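Local coordinates for D-aminopeptidase (Burkholderia sp. LK4, PDB 5TZB), which probably acts as an Ntn-type hydrolase of peptidase family S58, cutting amino-terminal residues, including beta-amino acids, from peptides, at residues G27-G31 against R229-Y233; F38-T42 against Q174-V178; T148-L153 against T187-C191. All coordinates share one frame; numbering follows the deposited sequence. Where two conformers were deposited one is given.

Contact 1: residues G27-G31 against R229-Y233; sequences GIRIG and RVAGY
Val230, which packs against Ile28 and Ile30, is gripped at both of its backbone polar atoms by Tyr233: Val230 N donates to Tyr233 O at 3.1 Å, and Tyr233 N returns the bond to Val230 O at 3.1 Å. Between them Ala231 and Gly232 both have positive phi, and the methyl of Ala231 points toward the 27-31 segment. Ile30 reaches it with the tip of its longer branch: chi2 of -65° bends CD1 over, to 3.6 Å from Ala231 N and 3.8 Å from Ala231 CB. The same methyl lies 4.0 Å from the carbonyl oxygen Arg29 O. Two residues earlier, Ile28 offers its short branch, with CG2 4.0 Å from Val230 CG1, the two side chains crossing at about a right angle. Leu374 of helix 371-380 touches both Ile28 and Val230, while Val350 of helix 331-355 packs on Val230. Tyr233 faces the second subunit, its OH hydrogen-bonded to Val381 O there. Across the contact itself, then, the join is apolar, and the paired bonds belong to a type I' beta turn, the reversal common in two-residue beta hairpins, here in a loop without regular strands.

Contact 2: residues F38-T42 against Q174-V178; sequences FNAIT and QTGPV
Phe38 and Thr42 meet Gly176 through two different first torsions: in Phe38, CG stands beside the backbone N and opposite the carbonyl carbon (chi1 -54°), which brings the ring up against the glycine, while in Thr42 OG1 sits between N and the carbonyl carbon (chi1 50°), which aims the hydroxyl at the glycine carbonyl. Gly176 CA lies almost squarely over the middle of the Phe38 ring, 3.5 Å from its centroid, a CH-pi contact. The proline after it continues along the same side toward the rim, Pro177 CD coming to 3.7 Å from Phe38 CD1. Thr42 OG1 donates a short hydrogen bond of 2.6 Å to Gly176 O, arriving from above the carbonyl plane, 38° out of it. Gly176 N, by contrast, is buried here without a partner in the model.

The methyl branch of Thr42 faces Val178, with Thr42 CG2 3.7 Å from Val178 CG2, and Ala40 CB completes this small apolar cluster at 4.1 Å from the same Val178 CG2. At the more exposed end a water lies 2.8 Å from Thr42 O and bonds Thr175 OG1.

Just past the 38-42 segment, Asp43 takes hydrogen bonds from Phe38 N and Ala40 N. Val178 and Ala40 both rest on Thr200 of strand 197-204, Val178 and Thr42 on Val49 of strand 48-56. This is plain packing of two connecting segments, held by a CH-pi contact and a side-chain-to-carbonyl hydrogen bond: the 174-178 loop, just after helix 163-172, meets 38-42, which leads into strand 48-56, beside that strand and strand 197-204.

Contact 3: residues T148-L153 against T187-C191; sequences TYDGLL and TGMIC
Asp150 and Gly188 bring the two backbones together, their CA atoms 5.2 Å apart. From Gly151 to Leu153 the first segment takes up helical backbone angles without regular helix bonds, whereas the second runs from Gly188 into the short strand 190-191. Two waters bridge the segments: one accepts from Gly188 N at 2.7 Å and donates to Asp150 OD2, the other accepts from Leu153 N and donates to Gly188 O at 2.6 Å. Both polar backbone atoms of Gly188 are thus satisfied through solvent.

Met189 carries much of the side-chain packing. Its chain bends at chi2 (-53°), folding the thioether back between Thr148 and Asp150. The terminal methyl Met189 CE lies a tight 3.1 Å from Thr148 OG1 and 3.5 Å from Asp150 CB. The hydroxyl has its polar partner elsewhere, in Gln219 NE2, and Asp150 OD2 likewise bonds Thr65 OG1, while Asp150 OD1 bonds Asn154 ND2. Thr148 also touches Ser259, the serine of a Gly-Ser junction that is probably the self-cleavage site, as in relatives.

On the other flank the side-chain packing is mainly apolar, though Leu153 CD1 also rests on Gly188 O. Leu152 CD2 reaches the tip of Ile190 at CD1, 3.7 Å away, and Leu153 CD1 touches Ile190 CG1 at 4.0 Å. Each leucine crosses the isoleucine at about a right angle.

Ala364 of strand 364-366 backs both leucines, and Asn221 ties the segments together from outside by bonding Tyr149 O and Ile190 N. Tyr149 alone meets the third subunit, at its Trp140, and Met189 packs on Gln219 of strand 213-220.

Overall arrangement
The three contacts are separate, nearest atoms about 8 to 12 Å apart, with centres about 21 Å apart for contacts 1 and 2, about 25 Å for 1 and 3 and about 23 Å for 2 and 3. Along the sequence, contacts 2 and 3 both fall between the two halves of contact 1, and they interleave with each other, since 148-153 lies between 38-42 and 174-178 while 187-191 follows 174-178. Contacts 1 and 3 each border a different neighbouring subunit; contact 2 meets no other chain. Ser259, first modelled after the gap at 247-258, is probably the N-terminal nucleophile released by self-cleavage, as in other S58 enzymes; of the three, contact 3 touches it.

Contact 1: residues G27-G31 against R229-Y233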
loop_
_atom_site.group_PDB
_atom_site.type_symbol
_atom_site.label_atom_id
_atom_site.label_comp_id
_atom_site.label_asym_id
_atom_site.label_seq_id
_atom_site.Cartn_x
_atom_site.Cartn_y
_atom_site.Cartn_z
ATOM N N GLY C 27 -26.179 25.686 18.068
ATOM C CA GLY C 27 -26.674 24.651 18.954
ATOM C C GLY C 27 -26.564 23.272 18.332
ATOM O O GLY C 27 -27.028 22.287 18.904
ATOM N N ILE C 28 -25.912 23.193 17.174
ATOM C CA ILE C 28 -25.707 21.910 16.515
ATOM C C ILE C 28 -24.417 21.297 17.000
ATOM O O ILE C 28 -23.336 21.805 16.715
ATOM C CB ILE C 28 -25.640 22.041 14.982
ATOM C CG1 ILE C 28 -26.885 22.748 14.449
ATOM C CG2 ILE C 28 -25.475 20.663 14.345
ATOM C CD1 ILE C 28 -26.727 23.230 13.027
ATOM N N ARG C 29 -24.537 20.184 17.716
ATOM C CA ARG C 29 -23.374 19.542 18.292
ATOM C C ARG C 29 -23.045 18.272 17.524
ATOM O O ARG C 29 -23.868 17.367 17.425
ATOM C CB ARG C 29 -23.623 19.221 19.757
ATOM C CG ARG C 29 -23.577 20.419 20.688
ATOM C CD ARG C 29 -23.824 19.987 22.133
ATOM N NE ARG C 29 -22.780 19.064 22.592
ATOM C CZ ARG C 29 -22.874 17.733 22.584
ATOM N NH1 ARG C 29 -23.974 17.136 22.129
ATOM N NH2 ARG C 29 -21.856 16.998 23.021
ATOM N N ILE C 30 -21.824 18.207 17.006
ATOM C CA ILE C 30 -21.355 17.059 16.243
ATOM C C ILE C 30 -20.580 16.094 17.120
ATOM O O ILE C 30 -19.606 16.484 17.761
ATOM C CB ILE C 30 -20.428 17.484 15.075
ATOM C CG1 ILE C 30 -21.124 18.476 14.129
ATOM C CG2 ILE C 30 -19.930 16.256 14.332
ATOM C CD1 ILE C 30 -22.296 17.911 13.389
ATOM N N GLY C 31 -21.027 14.844 17.167
ATOM C CA GLY C 31 -20.356 13.843 17.961
ATOM C C GLY C 31 -20.502 14.130 19.442
ATOM O O GLY C 31 -21.345 14.938 19.849
ATOM N N ARG C 229 -25.547 14.968 5.235
ATOM C CA ARG C 229 -26.030 14.618 6.569
ATOM C C ARG C 229 -25.306 15.452 7.627
ATOM O O ARG C 229 -24.090 15.613 7.580
ATOM C CB ARG C 229 -25.857 13.115 6.855
ATOM C CG ARG C 229 -26.443 12.180 5.790
ATOM C CD ARG C 229 -26.833 10.797 6.345
ATOM N NE ARG C 229 -25.808 10.228 7.220
ATOM C CZ ARG C 229 -25.751 8.951 7.600
ATOM N NH1 ARG C 229 -26.645 8.075 7.162
ATOM N NH2 ARG C 229 -24.785 8.547 8.412
ATOM N N VAL C 230 -26.069 15.999 8.571
ATOM C CA VAL C 230 -25.526 16.865 9.617
ATOM C C VAL C 230 -25.845 16.298 10.991
ATOM O O VAL C 230 -27.021 16.184 11.361
ATOM C CB VAL C 230 -26.086 18.308 9.517
ATOM C CG1 VAL C 230 -25.599 19.160 10.686
ATOM C CG2 VAL C 230 -25.684 18.938 8.203
ATOM N N ALA C 231 -24.798 15.970 11.744
ATOM C CA ALA C 231 -24.919 15.250 13.015
ATOM C C ALA C 231 -25.712 13.966 12.799
ATOM O O ALA C 231 -26.483 13.549 13.669
ATOM C CB ALA C 231 -25.570 16.107 14.085
ATOM N N GLY C 232 -25.554 13.387 11.612
ATOM C CA GLY C 232 -26.214 12.150 11.241
ATOM C C GLY C 232 -27.563 12.287 10.553
ATOM O O GLY C 232 -27.992 11.364 9.862
ATOM N N TYR C 233 -28.227 13.432 10.722
ATOM C CA TYR C 233 -29.595 13.618 10.216
ATOM C C TYR C 233 -29.641 13.906 8.721
ATOM O O TYR C 233 -28.855 14.705 8.222
ATOM C CB TYR C 233 -30.293 14.736 10.993
ATOM C CG TYR C 233 -30.606 14.341 12.420
ATOM C CD1 TYR C 233 -31.875 13.898 12.772
ATOM C CD2 TYR C 233 -29.632 14.395 13.410
ATOM C CE1 TYR C 233 -32.170 13.524 14.078
ATOM C CE2 TYR C 233 -29.918 14.017 14.712
ATOM C CZ TYR C 233 -31.196 13.586 15.035
ATOM O OH TYR C 233 -31.492 13.205 16.323
#

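Contact 2: residues F38-T42 against Q174-V178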
loop_
_atom_site.group_PDB
_atom_site.type_symbol
_atom_site.label_atom_id
_atom_site.label_comp_id
_atom_site.label_asym_id
_atom_site.label_seq_id
_atom_site.Cartn_x
_atom_site.Cartn_y
_atom_site.Cartn_z
ATOM N N PHE C 38 -10.273 27.290 20.368
ATOM C CA PHE C 38 -10.679 27.951 19.128
ATOM C C PHE C 38 -11.594 27.075 18.275
ATOM O O PHE C 38 -12.176 27.549 17.287
ATOM C CB PHE C 38 -9.450 28.359 18.303
ATOM C CG PHE C 38 -8.461 29.201 19.054
ATOM C CD1 PHE C 38 -8.813 30.462 19.506
ATOM C CD2 PHE C 38 -7.173 28.741 19.285
ATOM C CE1 PHE C 38 -7.900 31.243 20.194
ATOM C CE2 PHE C 38 -6.255 29.513 19.974
ATOM C CZ PHE C 38 -6.621 30.770 20.430
ATOM N N ASN C 39 -11.752 25.817 18.691
ATOM C CA ASN C 39 -12.387 24.797 17.865
ATOM C C ASN C 39 -11.796 24.833 16.460
ATOM O O ASN C 39 -12.507 25.081 15.480
ATOM C CB ASN C 39 -13.908 24.972 17.819
ATOM C CG ASN C 39 -14.603 23.750 17.241
ATOM O OD1 ASN C 39 -14.001 22.676 17.143
ATOM N ND2 ASN C 39 -15.866 23.901 16.862
ATOM N N ALA C 40 -10.479 24.641 16.382
ATOM C CA ALA C 40 -9.749 24.756 15.125
ATOM C C ALA C 40 -8.444 23.984 15.220
ATOM O O ALA C 40 -8.026 23.603 16.311
ATOM C CB ALA C 40 -9.492 26.230 14.786
ATOM N N ILE C 41 -7.793 23.759 14.084
ATOM C CA ILE C 41 -6.541 23.010 14.067
ATOM C C ILE C 41 -5.468 23.746 14.886
ATOM O O ILE C 41 -4.539 23.131 15.411
ATOM C CB ILE C 41 -6.055 22.764 12.608
ATOM C CG1 ILE C 41 -4.945 21.697 12.563
ATOM C CG2 ILE C 41 -5.622 24.069 11.960
ATOM C CD1 ILE C 41 -4.621 21.198 11.165
ATOM N N THR C 42 -5.645 25.051 15.041
ATOM C CA THR C 42 -4.723 25.883 15.810
ATOM C C THR C 42 -4.785 25.621 17.325
ATOM O O THR C 42 -3.969 26.143 18.085
ATOM C CB THR C 42 -4.981 27.369 15.518
ATOM O OG1 THR C 42 -6.374 27.662 15.666
ATOM C CG2 THR C 42 -4.571 27.681 14.089
ATOM N N GLN C 174 -0.903 32.300 11.380
ATOM C CA GLN C 174 -0.854 32.607 12.798
ATOM C C GLN C 174 -1.733 31.646 13.597
ATOM O O GLN C 174 -2.577 30.932 13.036
ATOM C CB GLN C 174 -1.267 34.077 13.024
ATOM C CG GLN C 174 -2.715 34.398 12.724
ATOM C CD GLN C 174 -3.005 35.895 12.761
ATOM O OE1 GLN C 174 -2.095 36.714 12.851
ATOM N NE2 GLN C 174 -4.281 36.248 12.776
ATOM N N THR C 175 -1.530 31.619 14.910
ATOM C CA THR C 175 -2.370 30.811 15.783
ATOM C C THR C 175 -3.730 31.493 15.949
ATOM O O THR C 175 -3.984 32.539 15.346
ATOM C CB THR C 175 -1.711 30.599 17.162
ATOM O OG1 THR C 175 -2.498 29.683 17.936
ATOM C CG2 THR C 175 -1.562 31.937 17.912
ATOM N N GLY C 176 -4.605 30.906 16.758
ATOM C CA GLY C 176 -5.908 31.496 17.034
ATOM C C GLY C 176 -6.988 31.129 16.027
ATOM O O GLY C 176 -6.833 30.170 15.272
ATOM N N PRO C 177 -8.099 31.888 16.016
ATOM C CA PRO C 177 -9.245 31.625 15.133
ATOM C C PRO C 177 -8.855 31.566 13.657
ATOM O O PRO C 177 -8.010 32.345 13.204
ATOM C CB PRO C 177 -10.176 32.815 15.400
ATOM C CG PRO C 177 -9.814 33.269 16.784
ATOM C CD PRO C 177 -8.332 33.053 16.895
ATOM N N VAL C 178 -9.476 30.650 12.921
ATOM C CA VAL C 178 -9.187 30.452 11.510
ATOM C C VAL C 178 -10.428 30.768 10.670
ATOM O O VAL C 178 -11.490 30.212 10.916
ATOM C CB VAL C 178 -8.758 28.991 11.225
ATOM C CG1 VAL C 178 -8.468 28.804 9.740
ATOM C CG2 VAL C 178 -7.562 28.596 12.069
HETATM O O HOH W 1 -1.549 27.329 17.477
#

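Contact 3: residues T148-L153 against T187-C191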
loop_
_atom_site.group_PDB
_atom_site.type_symbol
_atom_site.label_atom_id
_atom_site.label_comp_id
_atom_site.label_asym_id
_atom_site.label_seq_id
_atom_site.Cartn_x
_atom_site.Cartn_y
_atom_site.Cartn_z
ATOM N N THR C 148 -8.011 21.008 -4.515
ATOM C CA THR C 148 -9.318 20.609 -5.033
ATOM C C THR C 148 -9.626 21.494 -6.264
ATOM O O THR C 148 -8.933 22.483 -6.520
ATOM C CB THR C 148 -10.423 20.719 -3.957
ATOM O OG1 THR C 148 -10.465 22.057 -3.461
ATOM C CG2 THR C 148 -10.134 19.762 -2.777
ATOM N N TYR C 149 -10.657 21.139 -7.022
ATOM C CA TYR C 149 -10.910 21.740 -8.336
ATOM C C TYR C 149 -12.005 22.827 -8.323
ATOM O O TYR C 149 -13.186 22.519 -8.152
ATOM C CB TYR C 149 -11.266 20.612 -9.312
ATOM C CG TYR C 149 -11.698 21.035 -10.692
ATOM C CD1 TYR C 149 -10.770 21.353 -11.674
ATOM C CD2 TYR C 149 -13.052 21.083 -11.026
ATOM C CE1 TYR C 149 -11.181 21.740 -12.959
ATOM C CE2 TYR C 149 -13.471 21.462 -12.297
ATOM C CZ TYR C 149 -12.532 21.785 -13.261
ATOM O OH TYR C 149 -12.961 22.165 -14.519
ATOM N N ASP C 150 -11.614 24.089 -8.520
ATOM C CA ASP C 150 -12.569 25.199 -8.546
ATOM C C ASP C 150 -12.894 25.662 -9.971
ATOM O O ASP C 150 -13.136 26.836 -10.200
ATOM C CB ASP C 150 -12.055 26.402 -7.729
ATOM C CG ASP C 150 -10.637 26.854 -8.124
ATOM O OD1 ASP C 150 -10.167 26.548 -9.235
ATOM O OD2 ASP C 150 -9.994 27.558 -7.319
ATOM N N GLY C 151 -12.894 24.728 -10.917
ATOM C CA GLY C 151 -13.074 25.038 -12.328
ATOM C C GLY C 151 -14.379 25.702 -12.727
ATOM O O GLY C 151 -14.453 26.348 -13.768
ATOM N N LEU C 152 -15.409 25.567 -11.899
ATOM C CA LEU C 152 -16.710 26.150 -12.218
ATOM C C LEU C 152 -16.758 27.656 -11.950
ATOM O O LEU C 152 -17.147 28.439 -12.826
ATOM C CB LEU C 152 -17.816 25.442 -11.433
ATOM C CG LEU C 152 -19.237 25.694 -11.950
ATOM C CD1 LEU C 152 -19.435 25.152 -13.368
ATOM C CD2 LEU C 152 -20.243 25.072 -10.997
ATOM N N LEU C 153 -16.351 28.054 -10.748
ATOM C CA LEU C 153 -16.396 29.449 -10.330
ATOM C C LEU C 153 -15.111 30.204 -10.623
ATOM O O LEU C 153 -15.117 31.427 -10.680
ATOM C CB LEU C 153 -16.722 29.548 -8.830
ATOM C CG LEU C 153 -18.087 29.019 -8.388
ATOM C CD1 LEU C 153 -18.222 29.035 -6.870
ATOM C CD2 LEU C 153 -19.178 29.884 -9.030
ATOM N N THR C 187 -11.741 29.355 -1.625
ATOM C CA THR C 187 -12.483 30.485 -2.178
ATOM C C THR C 187 -13.521 30.100 -3.236
ATOM O O THR C 187 -14.674 30.524 -3.150
ATOM C CB THR C 187 -11.510 31.533 -2.759
ATOM O OG1 THR C 187 -10.695 32.046 -1.693
ATOM C CG2 THR C 187 -12.266 32.689 -3.388
ATOM N N GLY C 188 -13.142 29.287 -4.215
ATOM C CA GLY C 188 -14.076 28.959 -5.276
ATOM C C GLY C 188 -14.692 27.576 -5.204
ATOM O O GLY C 188 -15.216 27.077 -6.202
ATOM N N MET C 189 -14.676 26.968 -4.019
ATOM C CA MET C 189 -15.107 25.584 -3.874
ATOM C C MET C 189 -16.604 25.411 -3.585
ATOM O O MET C 189 -17.288 26.316 -3.097
ATOM C CB MET C 189 -14.280 24.905 -2.779
ATOM C CG MET C 189 -12.780 24.923 -3.075
ATOM S SD MET C 189 -12.420 24.249 -4.718
ATOM C CE MET C 189 -10.711 24.755 -4.928
ATOM N N ILE C 190 -17.089 24.223 -3.909
ATOM C CA ILE C 190 -18.500 23.872 -3.842
ATOM C C ILE C 190 -18.653 22.524 -3.143
ATOM O O ILE C 190 -17.976 21.561 -3.499
ATOM C CB ILE C 190 -19.105 23.815 -5.253
ATOM C CG1 ILE C 190 -19.055 25.204 -5.902
ATOM C CG2 ILE C 190 -20.513 23.247 -5.224
ATOM C CD1 ILE C 190 -19.452 25.221 -7.379
ATOM N N CYS C 191 -19.521 22.458 -2.141
ATOM C CA CYS C 191 -19.686 21.243 -1.347
ATOM C C CYS C 191 -21.163 20.885 -1.193
ATOM O O CYS C 191 -21.986 21.725 -0.827
ATOM C CB CYS C 191 -19.021 21.407 0.020
ATOM S SG CYS C 191 -19.119 19.951 1.092
HETATM O O HOH W 2 -10.714 28.115 -4.588
HETATM O O HOH W 3 -16.041 26.093 -8.504
#